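Local coordinates for GDSL-like Lipase (Parabacteroides distasonis, PDB 3P94), which is probably a serine hydrolase of the GDSL family, perhaps acting as a lysophospholipase that cleaves the ester bond of lysophosphatidylcholine, at residues P38-F43 against I190-V195; V25-N30 against E197-T202; L176-D179 against P183-E186; S163-K166 against G171-A174. All coordinates share one frame; numbering follows the deposited sequence.

Contact 1: residues P38-F43 against I190-V195; sequences PADSTF and IMEKIV
The ring of Phe43 and the side chain of Glu192 slide past each other in opposite directions, and this packing makes up most of the contact. Glu192 CG comes nearest, 3.6 Å from Phe43 CE1, while its CD lies 3.9 Å from Phe43 CD1; ring and carboxylate planes are 55° apart. With CG anti to the backbone N (chi1 173°) and the rest of the chain extended, Glu192 carries its methylenes along the ring and its carboxylate on toward Asp40. One turn further along the helix, Val195 CG1 meets Phe43 CZ at 4.2 Å. The Asp40 and Glu192 side chains cross at about a right angle, their carboxylate planes 43° apart, and Asp40 OD2 stands 3.5 Å from Glu192 OE1, a repulsion probably eased by the donors round them. A water gives one hydrogen to Asp40 OD2 (2.8 Å) and the other to Glu192 OE1 (2.9 Å). Arg46 and Lys189 each form salt bridges to both acids, which probably keeps both ionised. With Glu192 cut back to an alanine, Arg46 and Lys189 would probably be left with Asp40 alone and a gap would open beside the Phe43 ring. Behind this shell, the type I turn from Asp40 to Phe43, closed by Phe43 N to Asp40 O at 3.1 Å, sets the acid and the ring on the same short link, and Trp36 stacks on Phe43. The contact thus fastens the connection after helix 36-39 to the C-terminal helix 185-202, one of the helices that flank the parallel sheet in the flavodoxin-like fold of SGNH hydrolases.

Contact 2: residues V25-N30 against E197-T202; sequences VVFMGN and EAIHKT
The Phe27 ring receives the end of Ile199 obliquely: methyl CD1 lies 3.7 Å from Phe27 CZ and 3.9 Å from Phe27 CE1, resting against the far corner of the ring. Two other aromatic rings join this one, Phe44 edge-to-face and Phe49 with its plane turned by about 35°, and Val79 touches it from the neighbouring strand. Phe27 CG is anti to its own carbonyl carbon (chi1 -83°), which lets the ring reach the helix although its CB does not set out in that direction. Ile199 divides its two branches between two strand residues. While CD1 goes to the ring, its other methyl, CG2, meets Val25 CG2 at 4.1 Å. Val25 and Phe27 are alternate residues of strand 23-29 and present their side chains on the same face of the parallel sheet, the one that helix 185-202 packs against in this flavodoxin-like α/β fold. All three touching residues are buried, and the contact is wholly apolar. Ile199 itself also touches Phe49 of strand 49-53, and Val25 packs on Val79 of strand 75-81. Near the helix end Thr202 OG1 donates to Ala198 O at 2.6 Å, one turn back. That oxygen also accepts from Thr202 N at 3.1 Å, the two donors reaching it from opposite faces of the carbonyl plane. Thr202 OG1 is also hydrogen-bonded to Thr157 OG1 of edge strand 157-159.

Contact 3: residues L176-D179 against P183-E186; sequences LSKD and PTLE
This is a local closure between the loop 176-179 and the start of helix 185-202, held by a backbone hydrogen bond with side chains packed round it. Thr184 N donates to Leu176 O at 3.0 Å, fairly straight at the hydrogen (161°) but arriving above the carbonyl plane, 50° out of it. The same oxygen receives a CA-H...O contact from Pro183 CA at 3.1 Å. Thr184 occupies the N-cap position of the helix. Its OG1 lies between its backbone N and carbonyl carbon (chi1 53°), on the side of the Leu176 carbonyl, and is hydrogen-bonded to Asn175 O. Its methyl, CG2, packs 3.8 Å from Ser177 CA and 4.1 Å from Lys178 CG. A valine here would probably keep much of this packing but leave Asn175 O without the hydroxyl. Between the two segments runs the turn that brings Asp179 and His182 together: Asp179 OD2 is hydrogen-bonded to His182 ND1, consistent with the Asp-x-x-His element of SGNH hydrolases and a catalytic triad completed by Ser31. Ser177 OG bonds His182 O, adding a second-shell tie to the same turn. At the other end, Leu176 and Glu186 cross at about a right angle, Leu176 CD2 lying 3.9 Å from Glu186 CG. The Glu186 carboxylate reaches back to Asn175 through OE2, while Leu176 continues onto Ile190, one helical turn further on.

Contact 4: residues S163-K166 against G171-A174; sequences SAMK and GLPA
Met165, a selenomethionine, and Leu172 cross at a slant, and a single methyl of the leucine does the touching. Leu172 CD2 lies 3.7 Å from Met165 CB and 3.8 Å from Met165 CE, so it sits in the bend of the longer side chain. That bend comes from the last torsion: CG and SE run out in extended fashion, then chi3 of 83° folds CE back beside the leucine. Leu172 in turn has CG anti to its carbonyl carbon (chi1 -81°), which carries its tip toward the methionine although its CB leaves the backbone in another direction. Beyond this pair, Pro173 CD comes to 3.3 Å from Met165 O, the last carbonyl of helix 161-165. Lys166, the first residue to leave helical geometry, approaches through its CA, which makes a CA-H...O contact of 3.5 Å with Gly171 O (146° at the hydrogen). Gly171 N is bonded to Asp167 OD1 within the short turn between the segments. Met165 also packs on Ile190 and Met191, which ties the end of helix 161-165 to helix 185-202; Leu172 packs on Ser177 in the same loop and lies near, without touching, what is probably the Ser-His-Asp triad of this SGNH fold. With no conventional hydrogen bond between the two segments, the contact rests on dispersion and weak C-H...O attraction, so its fit depends on shape more than on polar pairing.

From the N terminus, strand 23-29 opens the widest loop, which contact 2 closes at the end of helix 185-202. Within it, the link 38-43 opens a second loop, closed by contact 1 earlier on the same helix. Both short-range contacts fall inside these two: contact 4 closes first, just after helix 161-165, and contact 3 follows in series at the helix start, so none cross. Helix 185-202 thus carries contacts 3, 1 and 2 in order. Phe43 and Val195 touch Phe27 between contacts 1 and 2; Leu176 meets Ile190 between contacts 3 and 1, and Met165 joins contact 4 to Met191, tying sheet, helices and the loop of the probable triad together.

Contact 1: residues P38-F43 against I190-V195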
loop_
_atom_site.group_PDB
_atom_site.type_symbol
_atom_site.label_atom_id
_atom_site.label_comp_id
_atom_site.label_asym_id
_atom_site.label_seq_id
_atom_site.Cartn_x
_atom_site.Cartn_y
_atom_site.Cartn_z
ATOM N N PRO A 38 -6.537 3.289 -13.459
ATOM C CA PRO A 38 -7.720 3.101 -14.315
ATOM C C PRO A 38 -8.976 3.824 -13.794
ATOM O O PRO A 38 -9.784 4.278 -14.596
ATOM C CB PRO A 38 -7.922 1.582 -14.355
ATOM C CG PRO A 38 -7.070 1.019 -13.310
ATOM C CD PRO A 38 -5.980 1.986 -13.015
ATOM N N ALA A 39 -9.113 3.969 -12.456
ATOM C CA ALA A 39 -10.244 4.650 -11.834
ATOM C C ALA A 39 -10.139 6.188 -11.976
ATOM O O ALA A 39 -11.162 6.843 -12.183
ATOM C CB ALA A 39 -10.332 4.269 -10.359
ATOM N N ASP A 40 -8.920 6.751 -11.838
ATOM C CA ASP A 40 -8.668 8.200 -11.889
ATOM C C ASP A 40 -7.286 8.423 -12.514
ATOM O O ASP A 40 -6.305 8.607 -11.802
ATOM C CB ASP A 40 -8.756 8.789 -10.458
ATOM C CG ASP A 40 -8.748 10.307 -10.335
ATOM O OD1 ASP A 40 -8.597 10.982 -11.363
ATOM O OD2 ASP A 40 -8.903 10.815 -9.197
ATOM N N SER A 41 -7.231 8.406 -13.853
ATOM C CA SER A 41 -6.008 8.472 -14.668
ATOM C C SER A 41 -5.081 9.670 -14.392
ATOM O O SER A 41 -3.892 9.553 -14.669
ATOM C CB SER A 41 -6.345 8.429 -16.152
ATOM O OG SER A 41 -7.045 9.587 -16.573
ATOM N N THR A 42 -5.589 10.785 -13.820
ATOM C CA THR A 42 -4.728 11.943 -13.563
ATOM C C THR A 42 -4.390 12.150 -12.063
ATOM O O THR A 42 -3.696 13.120 -11.764
ATOM C CB THR A 42 -5.328 13.229 -14.150
ATOM O OG1 THR A 42 -6.538 13.556 -13.466
ATOM C CG2 THR A 42 -5.550 13.149 -15.655
ATOM N N PHE A 43 -4.829 11.247 -11.143
ATOM C CA PHE A 43 -4.573 11.389 -9.694
ATOM C C PHE A 43 -3.085 11.578 -9.365
ATOM O O PHE A 43 -2.730 12.465 -8.584
ATOM C CB PHE A 43 -5.135 10.211 -8.866
ATOM C CG PHE A 43 -4.679 10.221 -7.423
ATOM C CD1 PHE A 43 -5.039 11.257 -6.569
ATOM C CD2 PHE A 43 -3.832 9.229 -6.938
ATOM C CE1 PHE A 43 -4.581 11.286 -5.247
ATOM C CE2 PHE A 43 -3.369 9.262 -5.617
ATOM C CZ PHE A 43 -3.745 10.288 -4.783
ATOM N N ILE A 190 -12.680 8.860 -1.411
ATOM C CA ILE A 190 -12.571 8.936 0.063
ATOM C C ILE A 190 -11.077 8.885 0.419
ATOM O O ILE A 190 -10.577 9.714 1.178
ATOM C CB ILE A 190 -13.381 7.800 0.782
ATOM C CG1 ILE A 190 -14.901 8.048 0.679
ATOM C CG2 ILE A 190 -12.943 7.624 2.267
ATOM C CD1 ILE A 190 -15.754 6.885 1.054
HETATM N N MSE A 191 -10.371 7.921 -0.169
HETATM C CA MSE A 191 -8.940 7.722 0.045
HETATM C C MSE A 191 -8.116 8.942 -0.361
HETATM O O MSE A 191 -7.236 9.354 0.402
HETATM C CB MSE A 191 -8.457 6.491 -0.719
HETATM C CG MSE A 191 -8.978 5.186 -0.137
HETATM SE SE MSE A 191 -8.678 3.745 -1.385
HETATM C CE MSE A 191 -6.794 3.608 -1.281
ATOM N N GLU A 192 -8.402 9.526 -1.545
ATOM C CA GLU A 192 -7.714 10.695 -2.080
ATOM C C GLU A 192 -7.731 11.861 -1.074
ATOM O O GLU A 192 -6.674 12.434 -0.822
ATOM C CB GLU A 192 -8.339 11.114 -3.421
ATOM C CG GLU A 192 -7.807 12.425 -3.985
ATOM C CD GLU A 192 -8.378 12.869 -5.319
ATOM O OE1 GLU A 192 -9.112 12.084 -5.963
ATOM O OE2 GLU A 192 -8.068 14.009 -5.730
ATOM N N LYS A 193 -8.908 12.181 -0.494
ATOM C CA LYS A 193 -9.082 13.267 0.468
ATOM C C LYS A 193 -8.214 13.055 1.708
ATOM O O LYS A 193 -7.509 13.974 2.108
ATOM C CB LYS A 193 -10.571 13.413 0.854
ATOM C CG LYS A 193 -10.871 14.628 1.722
ATOM C CD LYS A 193 -12.341 14.715 2.051
ATOM N N ILE A 194 -8.219 11.836 2.274
ATOM C CA ILE A 194 -7.473 11.488 3.487
ATOM C C ILE A 194 -5.945 11.491 3.241
ATOM O O ILE A 194 -5.205 12.059 4.047
ATOM C CB ILE A 194 -7.959 10.112 4.033
ATOM C CG1 ILE A 194 -9.454 10.179 4.425
ATOM C CG2 ILE A 194 -7.101 9.644 5.234
ATOM C CD1 ILE A 194 -10.111 8.853 4.536
ATOM N N VAL A 195 -5.478 10.861 2.146
ATOM C CA VAL A 195 -4.041 10.770 1.869
ATOM C C VAL A 195 -3.463 12.140 1.473
ATOM O O VAL A 195 -2.325 12.425 1.837
ATOM C CB VAL A 195 -3.691 9.645 0.850
ATOM C CG1 VAL A 195 -4.016 10.026 -0.602
ATOM C CG2 VAL A 195 -2.242 9.198 0.993
HETATM O O HOH W 1 -9.148 9.363 -6.868
#

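Contact 2: residues V25-N30 against E197-T202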
loop_
_atom_site.group_PDB
_atom_site.type_symbol
_atom_site.label_atom_id
_atom_site.label_comp_id
_atom_site.label_asym_id
_atom_site.label_seq_id
_atom_site.Cartn_x
_atom_site.Cartn_y
_atom_site.Cartn_z
ATOM N N VAL A 25 6.666 12.131 -4.094
ATOM C CA VAL A 25 6.064 11.071 -3.287
ATOM C C VAL A 25 5.841 9.852 -4.159
ATOM O O VAL A 25 5.262 9.959 -5.244
ATOM C CB VAL A 25 4.720 11.506 -2.612
ATOM C CG1 VAL A 25 4.116 10.367 -1.796
ATOM C CG2 VAL A 25 4.880 12.757 -1.745
ATOM N N VAL A 26 6.265 8.692 -3.670
ATOM C CA VAL A 26 6.081 7.429 -4.343
ATOM C C VAL A 26 4.975 6.657 -3.608
ATOM O O VAL A 26 4.987 6.599 -2.382
ATOM C CB VAL A 26 7.419 6.642 -4.406
ATOM C CG1 VAL A 26 7.198 5.172 -4.797
ATOM C CG2 VAL A 26 8.400 7.320 -5.365
ATOM N N PHE A 27 4.010 6.112 -4.351
ATOM C CA PHE A 27 2.947 5.273 -3.793
ATOM C C PHE A 27 3.343 3.819 -4.028
ATOM O O PHE A 27 3.367 3.355 -5.175
ATOM C CB PHE A 27 1.569 5.591 -4.419
ATOM C CG PHE A 27 0.834 6.768 -3.804
ATOM C CD1 PHE A 27 1.387 8.040 -3.823
ATOM C CD2 PHE A 27 -0.432 6.607 -3.250
ATOM C CE1 PHE A 27 0.715 9.117 -3.243
ATOM C CE2 PHE A 27 -1.119 7.687 -2.702
ATOM C CZ PHE A 27 -0.546 8.938 -2.711
HETATM N N MSE A 28 3.705 3.129 -2.942
HETATM C CA MSE A 28 4.104 1.718 -2.950
HETATM C C MSE A 28 2.877 0.896 -2.543
HETATM O O MSE A 28 2.217 1.201 -1.536
HETATM C CB MSE A 28 5.320 1.540 -1.989
HETATM C CG MSE A 28 5.775 0.108 -1.757
HETATM SE SE MSE A 28 6.078 -0.908 -3.420
HETATM C CE MSE A 28 7.174 0.232 -4.347
ATOM N N GLY A 29 2.543 -0.107 -3.349
ATOM C CA GLY A 29 1.395 -0.932 -3.039
ATOM C C GLY A 29 1.120 -2.117 -3.936
ATOM O O GLY A 29 1.935 -2.523 -4.775
ATOM N N ASN A 30 -0.054 -2.679 -3.717
ATOM C CA ASN A 30 -0.582 -3.865 -4.377
ATOM C C ASN A 30 -1.657 -3.487 -5.415
ATOM O O ASN A 30 -1.543 -2.438 -6.059
ATOM C CB ASN A 30 -1.133 -4.812 -3.308
ATOM C CG ASN A 30 -2.098 -4.179 -2.315
ATOM O OD1 ASN A 30 -2.975 -3.357 -2.655
ATOM N ND2 ASN A 30 -1.968 -4.570 -1.066
ATOM N N GLU A 197 -4.399 15.090 2.629
ATOM C CA GLU A 197 -4.295 15.826 3.898
ATOM C C GLU A 197 -3.066 15.326 4.685
ATOM O O GLU A 197 -2.326 16.141 5.222
ATOM C CB GLU A 197 -5.587 15.647 4.712
ATOM C CG GLU A 197 -5.841 16.726 5.751
ATOM C CD GLU A 197 -7.216 16.693 6.395
ATOM O OE1 GLU A 197 -8.187 16.261 5.729
ATOM O OE2 GLU A 197 -7.330 17.132 7.563
ATOM N N ALA A 198 -2.835 13.998 4.708
ATOM C CA ALA A 198 -1.682 13.394 5.386
ATOM C C ALA A 198 -0.352 13.798 4.722
ATOM O O ALA A 198 0.586 14.153 5.428
ATOM C CB ALA A 198 -1.817 11.885 5.399
ATOM N N ILE A 199 -0.286 13.773 3.373
ATOM C CA ILE A 199 0.919 14.151 2.619
ATOM C C ILE A 199 1.249 15.635 2.843
ATOM O O ILE A 199 2.410 15.955 3.110
ATOM C CB ILE A 199 0.782 13.803 1.103
ATOM C CG1 ILE A 199 0.875 12.272 0.884
ATOM C CG2 ILE A 199 1.823 14.535 0.233
ATOM C CD1 ILE A 199 0.247 11.759 -0.433
ATOM N N HIS A 200 0.245 16.535 2.736
ATOM C CA HIS A 200 0.455 17.979 2.883
ATOM C C HIS A 200 0.908 18.355 4.305
ATOM O O HIS A 200 1.642 19.322 4.446
ATOM C CB HIS A 200 -0.790 18.783 2.465
ATOM C CG HIS A 200 -1.185 18.597 1.024
ATOM N ND1 HIS A 200 -2.490 18.809 0.602
ATOM C CD2 HIS A 200 -0.448 18.187 -0.038
ATOM C CE1 HIS A 200 -2.500 18.535 -0.692
ATOM N NE2 HIS A 200 -1.298 18.148 -1.121
ATOM N N LYS A 201 0.530 17.574 5.333
ATOM C CA LYS A 201 0.961 17.825 6.705
ATOM C C LYS A 201 2.379 17.242 6.956
ATOM O O LYS A 201 3.108 17.807 7.765
ATOM C CB LYS A 201 -0.078 17.311 7.736
ATOM C CG LYS A 201 -0.165 15.801 7.965
ATOM N N THR A 202 2.780 16.173 6.225
ATOM C CA THR A 202 4.071 15.479 6.354
ATOM C C THR A 202 5.178 16.052 5.442
ATOM O O THR A 202 6.331 16.141 5.870
ATOM C CB THR A 202 3.878 13.976 6.023
ATOM O OG1 THR A 202 2.749 13.476 6.733
ATOM C CG2 THR A 202 5.107 13.111 6.352
#

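Contact 3: residues L176-D179 against P183-E186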
loop_
_atom_site.group_PDB
_atom_site.type_symbol
_atom_site.label_atom_id
_atom_site.label_comp_id
_atom_site.label_asym_id
_atom_site.label_seq_id
_atom_site.Cartn_x
_atom_site.Cartn_y
_atom_site.Cartn_z
ATOM N N LEU A 176 -18.623 1.210 -2.161
ATOM C CA LEU A 176 -17.190 1.511 -2.120
ATOM C C LEU A 176 -16.335 0.443 -2.786
ATOM O O LEU A 176 -15.151 0.693 -3.006
ATOM C CB LEU A 176 -16.709 1.714 -0.667
ATOM C CG LEU A 176 -17.335 2.895 0.118
ATOM C CD1 LEU A 176 -16.528 3.187 1.381
ATOM C CD2 LEU A 176 -17.413 4.164 -0.736
ATOM N N SER A 177 -16.912 -0.727 -3.122
ATOM C CA SER A 177 -16.142 -1.834 -3.693
ATOM C C SER A 177 -17.021 -2.842 -4.413
ATOM O O SER A 177 -18.076 -3.205 -3.900
ATOM C CB SER A 177 -15.377 -2.546 -2.579
ATOM O OG SER A 177 -14.509 -3.563 -3.053
ATOM N N LYS A 178 -16.570 -3.327 -5.586
ATOM C CA LYS A 178 -17.322 -4.341 -6.339
ATOM C C LYS A 178 -17.079 -5.755 -5.783
ATOM O O LYS A 178 -18.016 -6.556 -5.768
ATOM C CB LYS A 178 -16.990 -4.298 -7.833
ATOM C CG LYS A 178 -17.774 -3.232 -8.599
ATOM C CD LYS A 178 -18.052 -3.644 -10.046
ATOM C CE LYS A 178 -19.275 -4.529 -10.180
ATOM N NZ LYS A 178 -18.984 -5.733 -10.996
ATOM N N ASP A 179 -15.845 -6.057 -5.312
ATOM C CA ASP A 179 -15.526 -7.378 -4.774
ATOM C C ASP A 179 -15.413 -7.378 -3.230
ATOM O O ASP A 179 -15.077 -8.417 -2.641
ATOM C CB ASP A 179 -14.216 -7.925 -5.406
ATOM C CG ASP A 179 -12.957 -7.119 -5.113
ATOM O OD1 ASP A 179 -13.078 -5.971 -4.619
ATOM O OD2 ASP A 179 -11.855 -7.620 -5.404
ATOM N N PRO A 183 -11.370 -0.968 -4.185
ATOM C CA PRO A 183 -12.327 0.141 -4.262
ATOM C C PRO A 183 -12.794 0.493 -5.662
ATOM O O PRO A 183 -12.119 0.250 -6.656
ATOM C CB PRO A 183 -11.567 1.338 -3.657
ATOM C CG PRO A 183 -10.260 0.825 -3.205
ATOM C CD PRO A 183 -10.025 -0.515 -3.774
ATOM N N THR A 184 -13.967 1.096 -5.710
ATOM C CA THR A 184 -14.551 1.716 -6.893
ATOM C C THR A 184 -14.003 3.146 -6.899
ATOM O O THR A 184 -13.257 3.501 -5.985
ATOM C CB THR A 184 -16.084 1.680 -6.767
ATOM O OG1 THR A 184 -16.412 2.274 -5.502
ATOM C CG2 THR A 184 -16.648 0.261 -6.881
ATOM N N LEU A 185 -14.438 3.993 -7.838
ATOM C CA LEU A 185 -14.020 5.396 -7.861
ATOM C C LEU A 185 -14.489 6.121 -6.581
ATOM O O LEU A 185 -13.741 6.934 -6.032
ATOM C CB LEU A 185 -14.557 6.092 -9.127
ATOM C CG LEU A 185 -14.208 7.581 -9.328
ATOM C CD1 LEU A 185 -12.693 7.835 -9.280
ATOM C CD2 LEU A 185 -14.809 8.107 -10.628
ATOM N N GLU A 186 -15.697 5.788 -6.082
ATOM C CA GLU A 186 -16.252 6.370 -4.855
ATOM C C GLU A 186 -15.308 6.124 -3.669
ATOM O O GLU A 186 -15.073 7.036 -2.875
ATOM C CB GLU A 186 -17.648 5.796 -4.558
ATOM C CG GLU A 186 -18.437 6.607 -3.535
ATOM C CD GLU A 186 -19.870 6.167 -3.293
ATOM O OE1 GLU A 186 -20.524 5.701 -4.253
ATOM O OE2 GLU A 186 -20.350 6.317 -2.146
#

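Contact 4: residues S163-K166 against G171-A174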
loop_
_atom_site.group_PDB
_atom_site.type_symbol
_atom_site.label_atom_id
_atom_site.label_comp_id
_atom_site.label_asym_id
_atom_site.label_seq_id
_atom_site.Cartn_x
_atom_site.Cartn_y
_atom_site.Cartn_z
ATOM N N SER A 163 -11.089 3.202 9.109
ATOM C CA SER A 163 -12.198 3.759 9.893
ATOM C C SER A 163 -13.191 4.551 9.028
ATOM O O SER A 163 -14.396 4.546 9.311
ATOM C CB SER A 163 -11.675 4.644 11.019
ATOM O OG SER A 163 -10.858 3.885 11.896
ATOM N N ALA A 164 -12.687 5.209 7.971
ATOM C CA ALA A 164 -13.496 6.013 7.054
ATOM C C ALA A 164 -14.319 5.174 6.067
ATOM O O ALA A 164 -15.287 5.685 5.500
ATOM C CB ALA A 164 -12.595 6.952 6.271
HETATM N N MSE A 165 -13.928 3.912 5.827
HETATM C CA MSE A 165 -14.593 3.099 4.803
HETATM C C MSE A 165 -15.307 1.834 5.310
HETATM O O MSE A 165 -16.102 1.264 4.555
HETATM C CB MSE A 165 -13.549 2.670 3.750
HETATM C CG MSE A 165 -12.888 3.844 3.040
HETATM SE SE MSE A 165 -11.338 3.284 2.013
HETATM C CE MSE A 165 -12.276 2.701 0.407
ATOM N N LYS A 166 -15.019 1.370 6.544
ATOM C CA LYS A 166 -15.588 0.107 7.044
ATOM C C LYS A 166 -17.111 0.148 7.237
ATOM O O LYS A 166 -17.674 1.202 7.517
ATOM C CB LYS A 166 -14.915 -0.313 8.366
ATOM C CG LYS A 166 -15.138 0.652 9.534
ATOM C CD LYS A 166 -14.399 0.227 10.780
ATOM C CE LYS A 166 -14.675 1.169 11.924
ATOM N NZ LYS A 166 -13.924 0.770 13.147
ATOM N N GLY A 171 -15.943 -4.875 6.746
ATOM C CA GLY A 171 -15.689 -5.101 5.333
ATOM C C GLY A 171 -15.942 -3.814 4.583
ATOM O O GLY A 171 -16.179 -2.768 5.208
ATOM N N LEU A 172 -15.887 -3.869 3.249
ATOM C CA LEU A 172 -16.186 -2.706 2.412
ATOM C C LEU A 172 -17.629 -2.790 1.900
ATOM O O LEU A 172 -18.024 -3.834 1.397
ATOM C CB LEU A 172 -15.215 -2.588 1.219
ATOM C CG LEU A 172 -13.854 -1.975 1.487
ATOM C CD1 LEU A 172 -12.928 -2.202 0.325
ATOM C CD2 LEU A 172 -13.960 -0.482 1.762
ATOM N N PRO A 173 -18.436 -1.720 1.995
ATOM C CA PRO A 173 -19.803 -1.803 1.448
ATOM C C PRO A 173 -19.784 -1.776 -0.084
ATOM O O PRO A 173 -18.801 -1.319 -0.673
ATOM C CB PRO A 173 -20.509 -0.583 2.048
ATOM C CG PRO A 173 -19.418 0.376 2.383
ATOM C CD PRO A 173 -18.146 -0.387 2.571
ATOM N N ALA A 174 -20.857 -2.279 -0.717
ATOM C CA ALA A 174 -21.016 -2.399 -2.175
ATOM C C ALA A 174 -20.758 -1.094 -2.943
ATOM O O ALA A 174 -20.188 -1.155 -4.028
ATOM C CB ALA A 174 -22.403 -2.909 -2.507
#